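Local coordinates for protein cytochrome B5 (Hadesarchaea archaeon YNP_N21, PDB 6NZX) that binds heme in a cytochrome b5-like domain and probably serves in electron transfer, at residues 20-25 against 71-76. Sequence-based numbering, arbitrary orientation.
Sequences PAYVAY and PVVGVL
Within the mixed four-stranded sheet of this cytochrome b5-like fold, strands 22-25 and 72-76 are not neighbours: strand 28-31 lies between them, antiparallel to both. They meet through side chains alone, consistent with the wide backbone spacing, 8.6 Å from Tyr-22 CA to Val-73 CA and 6.9 Å from Ala-24 CA to Leu-76 CA. Two apolar pairs make up the contact, and together they bury 156 Å². In the first, a CH-pi interaction, methyl CG2 of Val-73 sits over a face of the Tyr-22 ring, 3.8 Å from its centroid and 20° off the ring normal. The methyl is displaced toward the rim, where CE2 of Tyr-22 is its closest atom at 3.5 Å; CZ follows at 3.7 Å. Val-73 reaches the ring with the methyl that lies between its own backbone N and carbonyl carbon, the other methyl being anti to that carbon (chi1 -67°). Val-73 and Gly-74 both face Val-29, a classic beta bulge in the strand carrying this methyl. Leu-10 of helix 7-11 touches Tyr-22, Ala-24 and Leu-76, joining both pairs to the same helix, while the Tyr-22 ring also stacks with Tyr-13. The side chain of Ala-24 is about 7 Å from the heme. In the second pair, with CG of Leu-76 trans to its backbone N (chi1 178°), methyl CD2 meets CB of Ala-24 at 3.5 Å.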
loop_
_atom_site.group_PDB
_atom_site.type_symbol
_atom_site.label_atom_id
_atom_site.label_comp_id
_atom_site.label_asym_id
_atom_site.label_seq_id
_atom_site.Cartn_x
_atom_site.Cartn_y
_atom_site.Cartn_z
ATOM N N PRO A 20 -1.193 10.241 2.750
ATOM C CA PRO A 20 -0.162 9.253 2.447
ATOM C C PRO A 20 -0.746 8.089 1.639
ATOM O O PRO A 20 -1.965 7.864 1.624
ATOM C CB PRO A 20 0.367 8.784 3.817
ATOM C CG PRO A 20 -0.171 9.790 4.802
ATOM C CD PRO A 20 -1.435 10.366 4.191
ATOM N N ALA A 21 0.147 7.383 0.950
ATOM C CA ALA A 21 -0.185 6.194 0.192
ATOM C C ALA A 21 0.385 4.979 0.941
ATOM O O ALA A 21 1.614 4.835 1.124
ATOM C CB ALA A 21 0.335 6.322 -1.227
ATOM N N TYR A 22 -0.531 4.155 1.444
ATOM C CA TYR A 22 -0.208 2.944 2.205
ATOM C C TYR A 22 -0.746 1.754 1.414
ATOM O O TYR A 22 -1.777 1.864 0.768
ATOM C CB TYR A 22 -0.919 2.905 3.558
ATOM C CG TYR A 22 -0.406 3.805 4.654
ATOM C CD1 TYR A 22 0.619 4.706 4.458
ATOM C CD2 TYR A 22 -1.020 3.781 5.896
ATOM C CE1 TYR A 22 1.054 5.530 5.483
ATOM C CE2 TYR A 22 -0.587 4.586 6.939
ATOM C CZ TYR A 22 0.440 5.482 6.718
ATOM O OH TYR A 22 0.865 6.282 7.723
ATOM N N VAL A 23 -0.057 0.621 1.482
ATOM C CA VAL A 23 -0.538 -0.593 0.846
ATOM C C VAL A 23 -0.369 -1.719 1.854
ATOM O O VAL A 23 0.619 -1.731 2.554
ATOM C CB VAL A 23 0.212 -0.905 -0.465
ATOM C CG1 VAL A 23 -0.080 0.132 -1.528
ATOM C CG2 VAL A 23 1.719 -1.027 -0.246
ATOM N N ALA A 24 -1.325 -2.653 1.901
ATOM C CA ALA A 24 -1.188 -3.798 2.802
ATOM C C ALA A 24 -0.747 -5.023 1.991
ATOM O O ALA A 24 -1.058 -5.163 0.794
ATOM C CB ALA A 24 -2.453 -4.039 3.584
ATOM N N TYR A 25 0.065 -5.861 2.640
ATOM C CA TYR A 25 0.510 -7.113 2.057
ATOM C C TYR A 25 0.712 -8.129 3.181
ATOM O O TYR A 25 1.538 -7.901 4.044
ATOM C CB TYR A 25 1.798 -6.947 1.243
ATOM C CG TYR A 25 2.249 -8.247 0.625
ATOM C CD1 TYR A 25 3.331 -8.952 1.124
ATOM C CD2 TYR A 25 1.518 -8.824 -0.399
ATOM C CE1 TYR A 25 3.702 -10.178 0.589
ATOM C CE2 TYR A 25 1.862 -10.054 -0.935
ATOM C CZ TYR A 25 2.960 -10.732 -0.441
ATOM O OH TYR A 25 3.315 -11.930 -0.988
ATOM N N PRO A 71 8.771 1.756 5.017
ATOM C CA PRO A 71 8.420 1.534 6.424
ATOM C C PRO A 71 7.125 0.715 6.574
ATOM O O PRO A 71 6.199 0.896 5.807
ATOM C CB PRO A 71 8.235 2.926 7.036
ATOM C CG PRO A 71 8.565 3.925 5.941
ATOM C CD PRO A 71 8.811 3.171 4.651
ATOM N N VAL A 72 7.122 -0.216 7.525
ATOM C CA VAL A 72 5.904 -0.858 7.999
ATOM C C VAL A 72 5.326 0.059 9.084
ATOM O O VAL A 72 6.007 0.355 10.078
ATOM C CB VAL A 72 6.178 -2.274 8.538
ATOM C CG1 VAL A 72 4.920 -2.940 9.089
ATOM C CG2 VAL A 72 6.833 -3.153 7.486
ATOM N N VAL A 73 4.089 0.511 8.884
ATOM C CA VAL A 73 3.470 1.463 9.783
ATOM C C VAL A 73 2.414 0.747 10.645
ATOM O O VAL A 73 1.942 1.273 11.626
ATOM C CB VAL A 73 2.901 2.671 9.009
ATOM C CG1 VAL A 73 4.013 3.492 8.377
ATOM C CG2 VAL A 73 1.890 2.263 7.947
ATOM N N GLY A 74 2.104 -0.504 10.326
ATOM C CA GLY A 74 1.214 -1.257 11.181
ATOM C C GLY A 74 0.791 -2.575 10.569
ATOM O O GLY A 74 1.419 -3.083 9.632
ATOM N N VAL A 75 -0.275 -3.131 11.152
ATOM C CA VAL A 75 -0.843 -4.363 10.736
ATOM C C VAL A 75 -2.310 -4.090 10.404
ATOM O O VAL A 75 -2.906 -3.137 10.928
ATOM C CB VAL A 75 -0.665 -5.471 11.792
ATOM C CG1 VAL A 75 0.813 -5.696 12.101
ATOM C CG2 VAL A 75 -1.447 -5.200 13.074
ATOM N N LEU A 76 -2.860 -4.930 9.522
ATOM C CA LEU A 76 -4.176 -4.750 8.996
ATOM C C LEU A 76 -5.113 -5.778 9.641
ATOM O O LEU A 76 -4.902 -6.970 9.494
ATOM C CB LEU A 76 -4.112 -4.890 7.477
ATOM C CG LEU A 76 -5.456 -4.781 6.771
ATOM C CD1 LEU A 76 -6.025 -3.384 6.899
ATOM C CD2 LEU A 76 -5.323 -5.187 5.308
#